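Local coordinates for protein N-acetyl-beta-D glucosaminidase (Rhizomucor miehei CAU432, PDB 4ZM6) that probably releases N-acetylglucosamine from glycosides as a family 3 hydrolase and, through a GCN5-related region, transfers acetyl groups from acetyl-CoA to glucosamine, at residues A[727-739]-A[796-808]. Sequence-based numbering, arbitrary orientation.
Sequences FQQRNFPHWLSTY and GMACVGVAQEERG. With SO4 (sulfate ion), chain D.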
loop_
_atom_site.group_PDB
_atom_site.type_symbol
_atom_site.label_atom_id
_atom_site.label_comp_id
_atom_site.label_asym_id
_atom_site.label_seq_id
_atom_site.Cartn_x
_atom_site.Cartn_y
_atom_site.Cartn_z
ATOM N N PHE A 727 -0.227 23.366 -36.882
ATOM C CA PHE A 727 -0.581 24.717 -36.472
ATOM C C PHE A 727 -0.440 24.881 -34.964
ATOM O O PHE A 727 0.289 25.754 -34.498
ATOM C CB PHE A 727 -2.008 25.029 -36.900
ATOM C CG PHE A 727 -2.496 26.371 -36.458
ATOM C CD1 PHE A 727 -2.171 27.508 -37.174
ATOM C CD2 PHE A 727 -3.307 26.495 -35.339
ATOM C CE1 PHE A 727 -2.633 28.748 -36.776
ATOM C CE2 PHE A 727 -3.778 27.733 -34.935
ATOM C CZ PHE A 727 -3.438 28.864 -35.654
ATOM N N GLN A 728 -1.121 24.026 -34.210
ATOM C CA GLN A 728 -1.073 24.072 -32.742
ATOM C C GLN A 728 0.357 23.917 -32.202
ATOM O O GLN A 728 0.746 24.607 -31.260
ATOM C CB GLN A 728 -1.984 22.996 -32.135
ATOM C CG GLN A 728 -3.469 23.215 -32.386
ATOM C CD GLN A 728 -4.000 24.445 -31.686
ATOM O OE1 GLN A 728 -3.857 24.586 -30.479
ATOM N NE2 GLN A 728 -4.622 25.341 -32.443
ATOM N N GLN A 729 1.136 23.027 -32.804
ATOM C CA GLN A 729 2.516 22.821 -32.376
ATOM C C GLN A 729 3.361 24.082 -32.529
ATOM O O GLN A 729 4.159 24.392 -31.652
ATOM C CB GLN A 729 3.162 21.675 -33.151
ATOM C CG GLN A 729 4.645 21.491 -32.886
ATOM C CD GLN A 729 5.241 20.390 -33.740
ATOM O OE1 GLN A 729 5.301 20.502 -34.970
ATOM N NE2 GLN A 729 5.691 19.318 -33.098
ATOM N N ARG A 730 3.207 24.797 -33.638
ATOM C CA ARG A 730 3.976 26.024 -33.842
ATOM C C ARG A 730 3.456 27.179 -32.977
ATOM O O ARG A 730 4.252 27.926 -32.410
ATOM C CB ARG A 730 3.998 26.441 -35.322
ATOM C CG ARG A 730 4.707 27.769 -35.568
ATOM C CD ARG A 730 5.063 28.006 -37.029
ATOM N NE ARG A 730 5.877 29.217 -37.197
ATOM C CZ ARG A 730 7.184 29.309 -36.934
ATOM N NH1 ARG A 730 7.868 28.259 -36.477
ATOM N NH2 ARG A 730 7.815 30.463 -37.125
ATOM N N ASN A 731 2.136 27.315 -32.861
ATOM C CA ASN A 731 1.544 28.548 -32.337
ATOM C C ASN A 731 0.921 28.467 -30.946
ATOM O O ASN A 731 0.983 29.437 -30.190
ATOM C CB ASN A 731 0.510 29.083 -33.332
ATOM C CG ASN A 731 1.127 29.455 -34.673
ATOM O OD1 ASN A 731 1.839 30.450 -34.784
ATOM N ND2 ASN A 731 0.851 28.656 -35.700
ATOM N N PHE A 732 0.301 27.339 -30.608
ATOM C CA PHE A 732 -0.354 27.190 -29.305
ATOM C C PHE A 732 -0.165 25.785 -28.740
ATOM O O PHE A 732 -1.148 25.092 -28.455
ATOM C CB PHE A 732 -1.841 27.521 -29.427
ATOM C CG PHE A 732 -2.105 28.878 -29.991
ATOM C CD1 PHE A 732 -2.177 29.990 -29.159
ATOM C CD2 PHE A 732 -2.258 29.057 -31.361
ATOM C CE1 PHE A 732 -2.412 31.256 -29.681
ATOM C CE2 PHE A 732 -2.491 30.320 -31.890
ATOM C CZ PHE A 732 -2.568 31.421 -31.047
ATOM N N PRO A 733 1.104 25.371 -28.532
ATOM C CA PRO A 733 1.430 23.979 -28.176
ATOM C C PRO A 733 0.728 23.504 -26.909
ATOM O O PRO A 733 0.449 22.314 -26.759
ATOM C CB PRO A 733 2.950 24.007 -27.951
ATOM C CG PRO A 733 3.422 25.331 -28.450
ATOM C CD PRO A 733 2.261 26.262 -28.349
ATOM N N HIS A 734 0.458 24.444 -26.011
ATOM C CA HIS A 734 -0.292 24.174 -24.791
ATOM C C HIS A 734 -1.739 23.733 -25.034
ATOM O O HIS A 734 -2.390 23.270 -24.105
ATOM C CB HIS A 734 -0.248 25.389 -23.847
ATOM C CG HIS A 734 -0.809 26.649 -24.437
ATOM N ND1 HIS A 734 -0.061 27.505 -25.220
ATOM C CD2 HIS A 734 -2.040 27.208 -24.339
ATOM C CE1 HIS A 734 -0.811 28.530 -25.588
ATOM N NE2 HIS A 734 -2.016 28.372 -25.068
ATOM N N TRP A 735 -2.242 23.866 -26.265
ATOM C CA TRP A 735 -3.596 23.387 -26.606
ATOM C C TRP A 735 -3.640 22.095 -27.432
ATOM O O TRP A 735 -4.692 21.466 -27.526
ATOM C CB TRP A 735 -4.376 24.469 -27.352
ATOM C CG TRP A 735 -4.867 25.578 -26.508
ATOM C CD1 TRP A 735 -5.145 25.543 -25.172
ATOM C CD2 TRP A 735 -5.178 26.902 -26.949
ATOM N NE1 TRP A 735 -5.595 26.772 -24.751
ATOM C CE2 TRP A 735 -5.628 27.624 -25.822
ATOM C CE3 TRP A 735 -5.115 27.551 -28.188
ATOM C CZ2 TRP A 735 -6.013 28.964 -25.895
ATOM C CZ3 TRP A 735 -5.498 28.887 -28.260
ATOM C CH2 TRP A 735 -5.940 29.577 -27.117
ATOM N N LEU A 736 -2.519 21.701 -28.028
ATOM C CA LEU A 736 -2.480 20.514 -28.881
ATOM C C LEU A 736 -3.268 19.338 -28.301
ATOM O O LEU A 736 -4.084 18.738 -28.998
ATOM C CB LEU A 736 -1.030 20.094 -29.146
ATOM C CG LEU A 736 -0.795 18.863 -30.027
ATOM C CD1 LEU A 736 -1.639 18.907 -31.295
ATOM C CD2 LEU A 736 0.682 18.749 -30.379
ATOM N N SER A 737 -3.047 19.027 -27.026
ATOM C CA SER A 737 -3.700 17.875 -26.390
ATOM C C SER A 737 -5.235 17.978 -26.346
ATOM O O SER A 737 -5.926 16.959 -26.327
ATOM C CB SER A 737 -3.172 17.674 -24.971
ATOM O OG SER A 737 -3.765 18.600 -24.081
ATOM N N THR A 738 -5.762 19.197 -26.307
ATOM C CA THR A 738 -7.206 19.404 -26.294
ATOM C C THR A 738 -7.817 19.107 -27.665
ATOM O O THR A 738 -8.881 18.486 -27.764
ATOM C CB THR A 738 -7.553 20.840 -25.880
ATOM O OG1 THR A 738 -7.010 21.090 -24.586
ATOM C CG2 THR A 738 -9.058 21.046 -25.824
ATOM N N TYR A 739 -7.147 19.566 -28.717
ATOM C CA TYR A 739 -7.544 19.253 -30.082
ATOM C C TYR A 739 -7.425 17.745 -30.311
ATOM O O TYR A 739 -8.337 17.125 -30.858
ATOM C CB TYR A 739 -6.688 20.033 -31.089
ATOM C CG TYR A 739 -7.106 21.485 -31.277
ATOM C CD1 TYR A 739 -6.619 22.497 -30.450
ATOM C CD2 TYR A 739 -7.982 21.842 -32.293
ATOM C CE1 TYR A 739 -7.002 23.821 -30.634
ATOM C CE2 TYR A 739 -8.370 23.155 -32.487
ATOM C CZ TYR A 739 -7.878 24.145 -31.662
ATOM O OH TYR A 739 -8.281 25.449 -31.876
ATOM N N GLY A 796 -20.740 26.723 -27.459
ATOM C CA GLY A 796 -19.664 27.656 -27.172
ATOM C C GLY A 796 -18.423 27.391 -27.993
ATOM O O GLY A 796 -18.446 26.595 -28.933
ATOM N N MET A 797 -17.332 28.056 -27.630
ATOM C CA MET A 797 -16.066 27.903 -28.340
ATOM C C MET A 797 -14.887 27.975 -27.376
ATOM O O MET A 797 -15.047 28.364 -26.220
ATOM C CB MET A 797 -15.929 28.981 -29.421
ATOM C CG MET A 797 -15.675 30.381 -28.884
ATOM S SD MET A 797 -15.821 31.648 -30.152
ATOM C CE MET A 797 -17.596 31.715 -30.309
ATOM N N ALA A 798 -13.706 27.615 -27.872
ATOM C CA ALA A 798 -12.492 27.572 -27.056
ATOM C C ALA A 798 -11.237 27.495 -27.923
ATOM O O ALA A 798 -11.317 27.366 -29.141
ATOM C CB ALA A 798 -12.543 26.386 -26.099
ATOM N N CYS A 799 -10.079 27.585 -27.278
ATOM C CA CYS A 799 -8.788 27.490 -27.953
ATOM C C CYS A 799 -8.772 28.254 -29.278
ATOM O O CYS A 799 -8.369 27.737 -30.321
ATOM C CB CYS A 799 -8.404 26.025 -28.122
ATOM S SG CYS A 799 -8.463 25.113 -26.553
ATOM N N VAL A 800 -9.224 29.503 -29.194
ATOM C CA VAL A 800 -9.206 30.450 -30.300
ATOM C C VAL A 800 -7.791 30.991 -30.439
ATOM O O VAL A 800 -7.177 31.409 -29.451
ATOM C CB VAL A 800 -10.138 31.643 -30.016
ATOM C CG1 VAL A 800 -10.030 32.689 -31.116
ATOM C CG2 VAL A 800 -11.578 31.178 -29.840
ATOM N N GLY A 801 -7.277 30.991 -31.664
ATOM C CA GLY A 801 -5.915 31.437 -31.919
ATOM C C GLY A 801 -5.625 31.682 -33.386
ATOM O O GLY A 801 -6.053 30.921 -34.257
ATOM N N VAL A 802 -4.890 32.757 -33.650
ATOM C CA VAL A 802 -4.417 33.091 -34.984
ATOM C C VAL A 802 -2.913 32.871 -35.010
ATOM O O VAL A 802 -2.263 32.961 -33.975
ATOM C CB VAL A 802 -4.720 34.562 -35.299
ATOM C CG1 VAL A 802 -4.380 34.891 -36.748
ATOM C CG2 VAL A 802 -6.178 34.873 -34.980
ATOM N N ALA A 803 -2.362 32.576 -36.182
ATOM C CA ALA A 803 -0.914 32.404 -36.334
ATOM C C ALA A 803 -0.219 33.725 -36.074
ATOM O O ALA A 803 -0.809 34.783 -36.288
ATOM C CB ALA A 803 -0.575 31.909 -37.733
ATOM N N GLN A 804 1.028 33.664 -35.606
ATOM C CA GLN A 804 1.810 34.889 -35.358
ATOM C C GLN A 804 1.944 35.746 -36.619
ATOM O O GLN A 804 1.626 36.939 -36.610
ATOM C CB GLN A 804 3.207 34.636 -34.734
ATOM C CG GLN A 804 3.831 33.247 -34.837
ATOM C CD GLN A 804 3.760 32.480 -33.522
ATOM O OE1 GLN A 804 2.717 32.444 -32.863
ATOM N NE2 GLN A 804 4.877 31.871 -33.129
ATOM N N GLU A 805 2.399 35.113 -37.696
ATOM C CA GLU A 805 2.537 35.752 -39.004
ATOM C C GLU A 805 1.301 36.565 -39.436
ATOM O O GLU A 805 1.435 37.645 -40.018
ATOM C CB GLU A 805 2.815 34.673 -40.053
ATOM C CG GLU A 805 3.166 35.194 -41.441
ATOM C CD GLU A 805 4.594 35.696 -41.550
ATOM O OE1 GLU A 805 5.364 35.572 -40.570
ATOM O OE2 GLU A 805 4.947 36.212 -42.631
ATOM N N GLU A 806 0.111 36.042 -39.136
ATOM C CA GLU A 806 -1.144 36.539 -39.707
ATOM C C GLU A 806 -1.912 37.495 -38.793
ATOM O O GLU A 806 -3.087 37.800 -39.047
ATOM C CB GLU A 806 -2.043 35.349 -40.060
ATOM C CG GLU A 806 -1.342 34.235 -40.827
ATOM C CD GLU A 806 -0.854 34.661 -42.201
ATOM O OE1 GLU A 806 -1.425 35.614 -42.776
ATOM O OE2 GLU A 806 0.100 34.029 -42.711
ATOM N N ARG A 807 -1.260 37.976 -37.739
ATOM C CA ARG A 807 -1.933 38.832 -36.768
ATOM C C ARG A 807 -2.211 40.211 -37.368
ATOM O O ARG A 807 -1.483 40.675 -38.252
ATOM C CB ARG A 807 -1.100 38.943 -35.484
ATOM C CG ARG A 807 -0.991 37.632 -34.717
ATOM C CD ARG A 807 -0.061 37.714 -33.511
ATOM N NE ARG A 807 1.358 37.625 -33.873
ATOM C CZ ARG A 807 2.362 37.423 -33.011
ATOM N NH1 ARG A 807 2.134 37.280 -31.706
ATOM N NH2 ARG A 807 3.613 37.360 -33.459
ATOM N N GLY A 808 -3.284 40.844 -36.898
ATOM C CA GLY A 808 -3.630 42.205 -37.308
ATOM C C GLY A 808 -4.360 42.319 -38.635
ATOM O O GLY A 808 -4.403 43.401 -39.221
HETATM S S SO4 D . -6.011 39.454 -35.066
HETATM O O1 SO4 D . -5.835 38.908 -36.434
HETATM O O2 SO4 D . -5.152 40.645 -34.916
HETATM O O3 SO4 D . -5.611 38.447 -34.054
HETATM O O4 SO4 D . -7.425 39.855 -34.867
HETATM O O HOH W 1 -5.867 27.986 -31.693
#
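In this GNAT-family domain two consecutive helices, 721-731 and 736-745, meet strand 794-802, and Trp735, at the junction of the two helices, lies against Cys799 of the strand. One face of the indole lies against the CA and the sulfur of Cys799: CA stands 3.4 Å from the centroid of the six-membered ring as a CH-pi contact, and SG sits over the five-membered ring, 3.5 Å from its centroid, as a sulfur-aromatic contact. His734 covers the opposite face. With chi1 at -53°, SG lies beside the backbone N, which carries it over the pyrrole. Cys799 also has positive phi (42°), an irregularity consistent with the bulge that GNAT enzymes carry in this strand. Its carbonyl accepts twice, from Tyr739 OH (2.8 Å to Cys799 O) and from a water that links it to Gln728 NE2; the tyrosine hydroxyl also pairs with Ser766 of the adjoining strand. Beyond, Phe732 CZ packs 3.5 Å from Gly801 CA. Past the strand end, Gln804 N gives a weak bond to Asn731 OD1 (3.4 Å). In the following loop, placed like the pyrophosphate-binding loop of GNAT enzymes, Gly808 N holds a sulfate, probably from the crystallisation liquor, at O2 (2.7 Å).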